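Local coordinates for uncharacterized protein (Burkholderia vietnamiensis, PDB 5HAL), which is of unknown function but has a MoaF-like beta-barrel of the calycin type, whose interior may bind a small ligand, at residues A32-D37 with V83-D88; D28-L33 with H106-S111. All coordinates share one frame; numbering follows the deposited sequence.

Contact 1: A32-D37 with V83-D88. With EDO (1,2-ethanediol), chain B.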
ATOM      1  N   ALA A  32      -8.244   0.723   3.410  1.00 39.87           N
ATOM      2  CA  ALA A  32      -7.107   1.343   4.068  1.00 35.33           C
ATOM      3  C   ALA A  32      -6.735   2.629   3.348  1.00 38.75           C
ATOM      4  O   ALA A  32      -7.071   2.839   2.179  1.00 38.66           O
ATOM      5  CB  ALA A  32      -5.900   0.402   4.120  1.00 30.79           C
ATOM      6  N   LEU A  33      -6.038   3.489   4.076  1.00 36.64           N
ATOM      7  CA  LEU A  33      -5.411   4.679   3.525  1.00 35.28           C
ATOM      8  C   LEU A  33      -3.911   4.424   3.470  1.00 32.25           C
ATOM      9  O   LEU A  33      -3.339   3.925   4.444  1.00 32.29           O
ATOM     10  CB  LEU A  33      -5.726   5.911   4.386  1.00 31.22           C
ATOM     11  CG  LEU A  33      -7.181   6.363   4.504  1.00 33.31           C
ATOM     12  CD1 LEU A  33      -7.354   7.428   5.605  1.00 37.87           C
ATOM     13  CD2 LEU A  33      -7.633   6.947   3.183  1.00 37.22           C
ATOM     14  N   ASN A  34      -3.279   4.725   2.325  1.00 28.29           N
ATOM     15  CA  ASN A  34      -1.819   4.685   2.203  1.00 25.98           C
ATOM     16  C   ASN A  34      -1.353   6.126   1.976  1.00 27.75           C
ATOM     17  O   ASN A  34      -1.645   6.716   0.928  1.00 25.34           O
ATOM     18  CB  ASN A  34      -1.338   3.780   1.055  1.00 24.84           C
ATOM     19  CG  ASN A  34      -1.828   2.318   1.149  1.00 28.84           C
ATOM     20  OD1 ASN A  34      -1.843   1.611   0.137  1.00 27.37           O
ATOM     21  ND2 ASN A  34      -2.215   1.868   2.337  1.00 25.91           N
ATOM     22  N   ALA A  35      -0.623   6.689   2.946  1.00 22.40           N
ATOM     23  CA  ALA A  35      -0.225   8.095   2.926  1.00 27.79           C
ATOM     24  C   ALA A  35       1.280   8.168   2.728  1.00 27.73           C
ATOM     25  O   ALA A  35       2.045   7.873   3.650  1.00 24.81           O
ATOM     26  CB  ALA A  35      -0.623   8.814   4.215  1.00 24.91           C
ATOM     27  N   TYR A  36       1.700   8.591   1.546  1.00 23.76           N
ATOM     28  CA  TYR A  36       3.115   8.633   1.204  1.00 23.75           C
ATOM     29  C   TYR A  36       3.716   9.958   1.648  1.00 28.35           C
ATOM     30  O   TYR A  36       3.321  11.025   1.164  1.00 28.42           O
ATOM     31  CB  TYR A  36       3.306   8.400  -0.294  1.00 22.23           C
ATOM     32  CG  TYR A  36       2.907   6.983  -0.626  1.00 25.51           C
ATOM     33  CD1 TYR A  36       3.806   5.936  -0.447  1.00 20.28           C
ATOM     34  CD2 TYR A  36       1.609   6.679  -1.039  1.00 22.73           C
ATOM     35  CE1 TYR A  36       3.437   4.628  -0.713  1.00 21.58           C
ATOM     36  CE2 TYR A  36       1.227   5.367  -1.315  1.00 23.75           C
ATOM     37  CZ  TYR A  36       2.154   4.347  -1.147  1.00 21.64           C
ATOM     38  OH  TYR A  36       1.803   3.044  -1.401  1.00 24.79           O
ATOM     39  N   ASP A  37       4.679   9.871   2.565  1.00 24.68           N
ATOM     40  CA  ASP A  37       5.465  11.014   3.011  1.00 25.67           C
ATOM     41  C   ASP A  37       6.131  11.715   1.829  1.00 28.54           C
ATOM     42  O   ASP A  37       6.486  11.087   0.826  1.00 26.11           O
ATOM     43  CB  ASP A  37       6.536  10.536   4.001  1.00 26.77           C
ATOM     44  CG  ASP A  37       7.134  11.673   4.814  1.00 30.32           C
ATOM     45  OD1 ASP A  37       7.977  12.415   4.276  1.00 27.47           O
ATOM     46  OD2 ASP A  37       6.744  11.841   5.989  1.00 32.84           O
ATOM     47  N   VAL A  83       4.307  -7.100   2.550  1.00 22.88           N
ATOM     48  CA  VAL A  83       3.255  -6.596   1.680  1.00 23.29           C
ATOM     49  C   VAL A  83       3.867  -6.220   0.342  1.00 28.67           C
ATOM     50  O   VAL A  83       4.879  -5.516   0.298  1.00 23.32           O
ATOM     51  CB  VAL A  83       2.539  -5.377   2.289  1.00 26.38           C
ATOM     52  CG1 VAL A  83       1.448  -4.868   1.332  1.00 25.87           C
ATOM     53  CG2 VAL A  83       1.943  -5.731   3.656  1.00 23.96           C
ATOM     54  N   VAL A  84       3.246  -6.676  -0.746  1.00 23.62           N
ATOM     55  CA  VAL A  84       3.578  -6.238  -2.095  1.00 21.79           C
ATOM     56  C   VAL A  84       2.307  -5.688  -2.724  1.00 25.91           C
ATOM     57  O   VAL A  84       1.301  -6.406  -2.825  1.00 29.06           O
ATOM     58  CB  VAL A  84       4.144  -7.381  -2.952  1.00 26.02           C
ATOM     59  CG1 VAL A  84       4.359  -6.905  -4.384  1.00 27.32           C
ATOM     60  CG2 VAL A  84       5.443  -7.905  -2.366  1.00 22.96           C
ATOM     61  N   HIS A  85       2.356  -4.424  -3.144  1.00 22.01           N
ATOM     62  CA  HIS A  85       1.321  -3.789  -3.954  1.00 20.36           C
ATOM     63  C   HIS A  85       1.767  -3.704  -5.405  1.00 29.84           C
ATOM     64  O   HIS A  85       2.918  -3.365  -5.684  1.00 27.62           O
ATOM     65  CB  HIS A  85       1.045  -2.354  -3.503  1.00 21.06           C
ATOM     66  CG  HIS A  85       0.120  -2.225  -2.342  1.00 25.40           C
ATOM     67  ND1 HIS A  85      -0.697  -1.124  -2.175  1.00 25.20           N
ATOM     68  CD2 HIS A  85      -0.086  -3.022  -1.265  1.00 24.14           C
ATOM     69  CE1 HIS A  85      -1.386  -1.265  -1.055  1.00 26.97           C
ATOM     70  NE2 HIS A  85      -1.035  -2.408  -0.487  1.00 25.21           N
ATOM     71  N   ILE A  86       0.834  -3.931  -6.328  1.00 28.06           N
ATOM     72  CA  ILE A  86       0.975  -3.466  -7.705  1.00 27.91           C
ATOM     73  C   ILE A  86      -0.133  -2.449  -7.900  1.00 28.50           C
ATOM     74  O   ILE A  86      -1.302  -2.810  -8.075  1.00 28.07           O
ATOM     75  CB  ILE A  86       0.895  -4.598  -8.731  1.00 29.99           C
ATOM     76  CG1 ILE A  86       1.960  -5.638  -8.397  1.00 29.22           C
ATOM     77  CG2 ILE A  86       1.112  -4.050 -10.137  1.00 26.51           C
ATOM     78  CD1 ILE A  86       1.734  -6.930  -9.050  1.00 37.15           C
ATOM     79  N   ASP A  87       0.227  -1.176  -7.832  1.00 26.08           N
ATOM     80  CA  ASP A  87      -0.734  -0.087  -7.780  1.00 27.13           C
ATOM     81  C   ASP A  87      -0.640   0.710  -9.072  1.00 30.56           C
ATOM     82  O   ASP A  87       0.420   1.253  -9.398  1.00 34.51           O
ATOM     83  CB  ASP A  87      -0.480   0.797  -6.558  1.00 24.95           C
ATOM     84  CG  ASP A  87      -0.909   0.126  -5.262  1.00 29.03           C
ATOM     85  OD1 ASP A  87      -1.525  -0.954  -5.347  1.00 27.98           O
ATOM     86  OD2 ASP A  87      -0.647   0.669  -4.165  1.00 25.80           O
ATOM     87  N   ASP A  88      -1.750   0.762  -9.802  1.00 33.31           N
ATOM     88  CA  ASP A  88      -1.853   1.465 -11.075  1.00 34.56           C
ATOM     89  C   ASP A  88      -2.631   2.746 -10.803  1.00 35.75           C
ATOM     90  O   ASP A  88      -3.847   2.704 -10.578  1.00 38.26           O
ATOM     91  CB  ASP A  88      -2.545   0.563 -12.099  1.00 39.08           C
ATOM     92  CG  ASP A  88      -2.755   1.223 -13.464  1.00 41.53           C
ATOM     93  OD1 ASP A  88      -2.715   2.460 -13.591  1.00 38.82           O
ATOM     94  OD2 ASP A  88      -2.994   0.465 -14.424  1.00 44.90           O
TER
HETATM   95  C1  EDO B 201      -2.118  -4.760   2.496  1.00 63.28           C
HETATM   96  O1  EDO B 201      -2.391  -3.577   1.724  1.00 51.30           O
HETATM   97  C2  EDO B 201      -2.311  -4.471   3.981  1.00 64.84           C
HETATM   98  O2  EDO B 201      -2.282  -5.679   4.751  1.00 65.11           O
HETATM   99  O   HOH W   1      -0.736   2.688  -2.279  1.00 27.46           O
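The imidazole of His85 and the side-chain amide of Asn34 meet from opposite directions inside the barrel. Their planes are 51° apart. Asn34 OD1 approaches the ring obliquely and lies 3.1 Å from His85 CE1. No hydrogen bond joins the two groups directly. Both ring nitrogens have a partner at the ring edge. On one side, His85 ND1 donates to Asp87 OD2 at 2.7 Å. This bond is fairly straight, with an N-H...O angle of 164°. It lies in the ring plane and reaches the carboxylate oxygen on its syn side. On the other side, His85 NE2 is hydrogen-bonded to O1 of an ethanediol at 2.8 Å. That molecule probably came from the crystallisation liquor. In this crystal these two partners hold the rotation of the imidazole; the bond to Asp87 belongs to the protein itself.

A water lies at the edge of the Tyr36 ring, in its plane and to one side of the hydroxyl. Tyr36 OH donates to this water at 2.7 Å. The water in turn donates to Asn34 OD1 at 2.9 Å and to Asp87 OD2 at 2.8 Å. It therefore ties the two strands together across the interior. Asn34 CG sits beside its own backbone N (chi1 -57°), which carries the amide inward to the water and the ring. Ser94 holds the other oxygen of Asp87, and the Trp75 ring meets that of His85. Phe18 and Tyr61 pack edge-to-face with Tyr36. A buried polar cluster beside a bound small molecule is consistent with the interior ligand pocket of calycin barrels.

Contact 2: D28-L33 with H106-S111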
ATOM      1  N   ASP A  28     -12.095  -6.508  -0.996  1.00 44.17           N
ATOM      2  CA  ASP A  28     -13.076  -7.295  -0.268  1.00 48.20           C
ATOM      3  C   ASP A  28     -12.622  -7.472   1.179  1.00 57.98           C
ATOM      4  O   ASP A  28     -11.568  -8.059   1.447  1.00 54.21           O
ATOM      5  CB  ASP A  28     -13.278  -8.644  -0.949  1.00 54.51           C
ATOM      6  CG  ASP A  28     -14.417  -9.425  -0.348  1.00 67.15           C
ATOM      7  OD1 ASP A  28     -15.375  -8.799   0.153  1.00 78.07           O
ATOM      8  OD2 ASP A  28     -14.355 -10.669  -0.370  1.00 78.60           O
ATOM      9  N   GLY A  29     -13.393  -6.917   2.110  1.00 55.64           N
ATOM     10  CA  GLY A  29     -13.113  -7.063   3.522  1.00 51.48           C
ATOM     11  C   GLY A  29     -12.025  -6.174   4.079  1.00 52.21           C
ATOM     12  O   GLY A  29     -11.608  -6.382   5.224  1.00 56.58           O
ATOM     13  N   LEU A  30     -11.555  -5.183   3.325  1.00 45.43           N
ATOM     14  CA  LEU A  30     -10.463  -4.345   3.803  1.00 39.99           C
ATOM     15  C   LEU A  30     -10.482  -3.007   3.077  1.00 42.68           C
ATOM     16  O   LEU A  30     -10.497  -2.966   1.843  1.00 41.87           O
ATOM     17  CB  LEU A  30      -9.110  -5.049   3.599  1.00 40.17           C
ATOM     18  CG  LEU A  30      -7.854  -4.214   3.859  1.00 41.31           C
ATOM     19  CD1 LEU A  30      -7.886  -3.664   5.250  1.00 38.26           C
ATOM     20  CD2 LEU A  30      -6.594  -5.049   3.641  1.00 45.30           C
ATOM     21  N   THR A  31     -10.493  -1.922   3.848  1.00 44.19           N
ATOM     22  CA  THR A  31     -10.287  -0.575   3.335  1.00 43.92           C
ATOM     23  C   THR A  31      -9.154   0.061   4.119  1.00 42.68           C
ATOM     24  O   THR A  31      -9.096  -0.058   5.345  1.00 45.43           O
ATOM     25  CB  THR A  31     -11.543   0.288   3.454  1.00 42.73           C
ATOM     26  OG1 THR A  31     -12.600  -0.303   2.697  1.00 49.08           O
ATOM     27  CG2 THR A  31     -11.282   1.703   2.930  1.00 43.96           C
ATOM     28  N   ALA A  32      -8.244   0.723   3.410  1.00 39.87           N
ATOM     29  CA  ALA A  32      -7.107   1.343   4.068  1.00 35.33           C
ATOM     30  C   ALA A  32      -6.735   2.629   3.348  1.00 38.75           C
ATOM     31  O   ALA A  32      -7.071   2.839   2.179  1.00 38.66           O
ATOM     32  CB  ALA A  32      -5.900   0.402   4.120  1.00 30.79           C
ATOM     33  N   LEU A  33      -6.038   3.489   4.076  1.00 36.64           N
ATOM     34  CA  LEU A  33      -5.411   4.679   3.525  1.00 35.28           C
ATOM     35  C   LEU A  33      -3.911   4.424   3.470  1.00 32.25           C
ATOM     36  O   LEU A  33      -3.339   3.925   4.444  1.00 32.29           O
ATOM     37  CB  LEU A  33      -5.726   5.911   4.386  1.00 31.22           C
ATOM     38  CG  LEU A  33      -7.181   6.363   4.504  1.00 33.31           C
ATOM     39  CD1 LEU A  33      -7.354   7.428   5.605  1.00 37.87           C
ATOM     40  CD2 LEU A  33      -7.633   6.947   3.183  1.00 37.22           C
ATOM     41  N   HIS A 106      -2.220 -13.955   1.593  1.00 25.90           N
ATOM     42  CA  HIS A 106      -3.485 -13.360   1.194  1.00 27.70           C
ATOM     43  C   HIS A 106      -3.306 -12.560  -0.086  1.00 26.82           C
ATOM     44  O   HIS A 106      -2.389 -11.740  -0.190  1.00 27.35           O
ATOM     45  CB  HIS A 106      -4.037 -12.452   2.299  1.00 32.51           C
ATOM     46  CG  HIS A 106      -4.364 -13.183   3.560  1.00 41.13           C
ATOM     47  ND1 HIS A 106      -3.718 -12.937   4.750  1.00 41.26           N
ATOM     48  CD2 HIS A 106      -5.243 -14.186   3.806  1.00 41.57           C
ATOM     49  CE1 HIS A 106      -4.200 -13.742   5.681  1.00 40.07           C
ATOM     50  NE2 HIS A 106      -5.121 -14.515   5.131  1.00 43.03           N
ATOM     51  N   ARG A 107      -4.180 -12.803  -1.051  1.00 27.90           N
ATOM     52  CA  ARG A 107      -4.218 -12.048  -2.290  1.00 29.76           C
ATOM     53  C   ARG A 107      -5.511 -11.261  -2.324  1.00 29.74           C
ATOM     54  O   ARG A 107      -6.585 -11.818  -2.077  1.00 34.58           O
ATOM     55  CB  ARG A 107      -4.145 -12.974  -3.505  1.00 35.33           C
ATOM     56  CG  ARG A 107      -2.964 -13.904  -3.496  1.00 41.56           C
ATOM     57  CD  ARG A 107      -3.398 -15.198  -4.105  1.00 48.37           C
ATOM     58  NE  ARG A 107      -2.360 -15.838  -4.886  1.00 43.32           N
ATOM     59  CZ  ARG A 107      -1.721 -16.933  -4.505  1.00 39.57           C
ATOM     60  NH1 ARG A 107      -2.015 -17.501  -3.341  1.00 36.56           N
ATOM     61  NH2 ARG A 107      -0.803 -17.464  -5.298  1.00 31.63           N
ATOM     62  N   LEU A 108      -5.404  -9.970  -2.611  1.00 30.03           N
ATOM     63  CA  LEU A 108      -6.571  -9.112  -2.731  1.00 33.69           C
ATOM     64  C   LEU A 108      -6.357  -8.192  -3.917  1.00 34.74           C
ATOM     65  O   LEU A 108      -5.224  -7.855  -4.259  1.00 36.93           O
ATOM     66  CB  LEU A 108      -6.801  -8.267  -1.467  1.00 37.47           C
ATOM     67  CG  LEU A 108      -7.218  -8.932  -0.157  1.00 40.20           C
ATOM     68  CD1 LEU A 108      -7.206  -7.901   0.963  1.00 35.76           C
ATOM     69  CD2 LEU A 108      -8.605  -9.563  -0.298  1.00 39.13           C
ATOM     70  N   ASP A 109      -7.444  -7.789  -4.551  1.00 35.46           N
ATOM     71  CA  ASP A 109      -7.323  -6.738  -5.542  1.00 40.51           C
ATOM     72  C   ASP A 109      -8.540  -5.832  -5.442  1.00 36.88           C
ATOM     73  O   ASP A 109      -9.649  -6.300  -5.172  1.00 38.83           O
ATOM     74  CB  ASP A 109      -7.145  -7.321  -6.943  1.00 47.03           C
ATOM     75  CG  ASP A 109      -8.433  -7.625  -7.590  1.00 63.93           C
ATOM     76  OD1 ASP A 109      -9.069  -8.613  -7.174  1.00 78.95           O
ATOM     77  OD2 ASP A 109      -8.814  -6.872  -8.511  1.00 69.04           O
ATOM     78  N   GLY A 110      -8.322  -4.537  -5.609  1.00 35.71           N
ATOM     79  CA  GLY A 110      -9.414  -3.600  -5.504  1.00 38.30           C
ATOM     80  C   GLY A 110      -9.113  -2.281  -6.158  1.00 37.39           C
ATOM     81  O   GLY A 110      -8.287  -2.189  -7.068  1.00 40.14           O
ATOM     82  N   SER A 111      -9.815  -1.256  -5.691  1.00 35.87           N
ATOM     83  CA  SER A 111      -9.716   0.080  -6.236  1.00 34.76           C
ATOM     84  C   SER A 111      -8.658   0.884  -5.491  1.00 40.97           C
ATOM     85  O   SER A 111      -8.279   0.568  -4.362  1.00 30.89           O
ATOM     86  CB  SER A 111     -11.060   0.792  -6.142  1.00 39.35           C
ATOM     87  OG  SER A 111     -11.455   0.875  -4.786  1.00 44.44           O
TER
HETATM   88  O   HOH W   2     -10.387  -7.906  -2.934  1.00 49.05           O
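A tight beta-hairpin turn at one end of the barrel meets the last strand here, through Asp28, Leu30 and Leu108. The turn joins strands 22-27 and 30-36. Asp28 and Gly29 are its two central residues, and their backbone angles fit a type II turn. Gly29 takes the positive phi of 79° at the second of these positions.

Leu108 makes the apolar part of the contact with its two methyl branches. Its CD1 lies 4.0 Å from Leu30 CD2. Its CD2 lies 3.8 Å from the backbone oxygen Asp28 O, so one branch packs on a side chain and the other on the turn itself. The two leucine side chains cross at about a right angle and touch only through these methyl ends. Leu30 has its CG opposite the backbone N (chi1 171°), which extends the side chain to meet Leu108.

A water makes the polar part. It accepts from Asp28 N at 2.9 Å and donates to Asp109 O at 2.9 Å. It thus bridges the backbones of the turn and the strand, which share no direct hydrogen bond.

The contact is at the surface. A bound ethanediol, probably from the crystallisation liquor, comes within about 4 Å of the Leu30 side chain at the nearest atoms. Strand 22-27 lies between the two strands in the closed barrel, and Leu108 also packs on its Tyr27. Leu30 touches Ile47 of strand 42-49. On its other side, strand 105-114 pairs with strand 93-99, through backbone hydrogen bonds such as that of Leu108 with Thr96.

Overall arrangement
Both contacts use strand 30-36, and their centres are about 11 Å apart. The centre of contact 1 lies about 2 Å from that of the chain, and all its touching residues are buried. The centre of contact 2 lies about 10 Å from it, at the surface. The strand stays in the barrel wall; Asn34 and Tyr36 point into the interior, while its start and the turn before it lie at the barrel end. Contact 1 reaches strand 82-88 with polar side chains, contact 2 strand 105-114 with leucine methyls. Water does the polar bridging in both, between side chains in the core and between backbones at the surface. Bound ethanediol lies close to both.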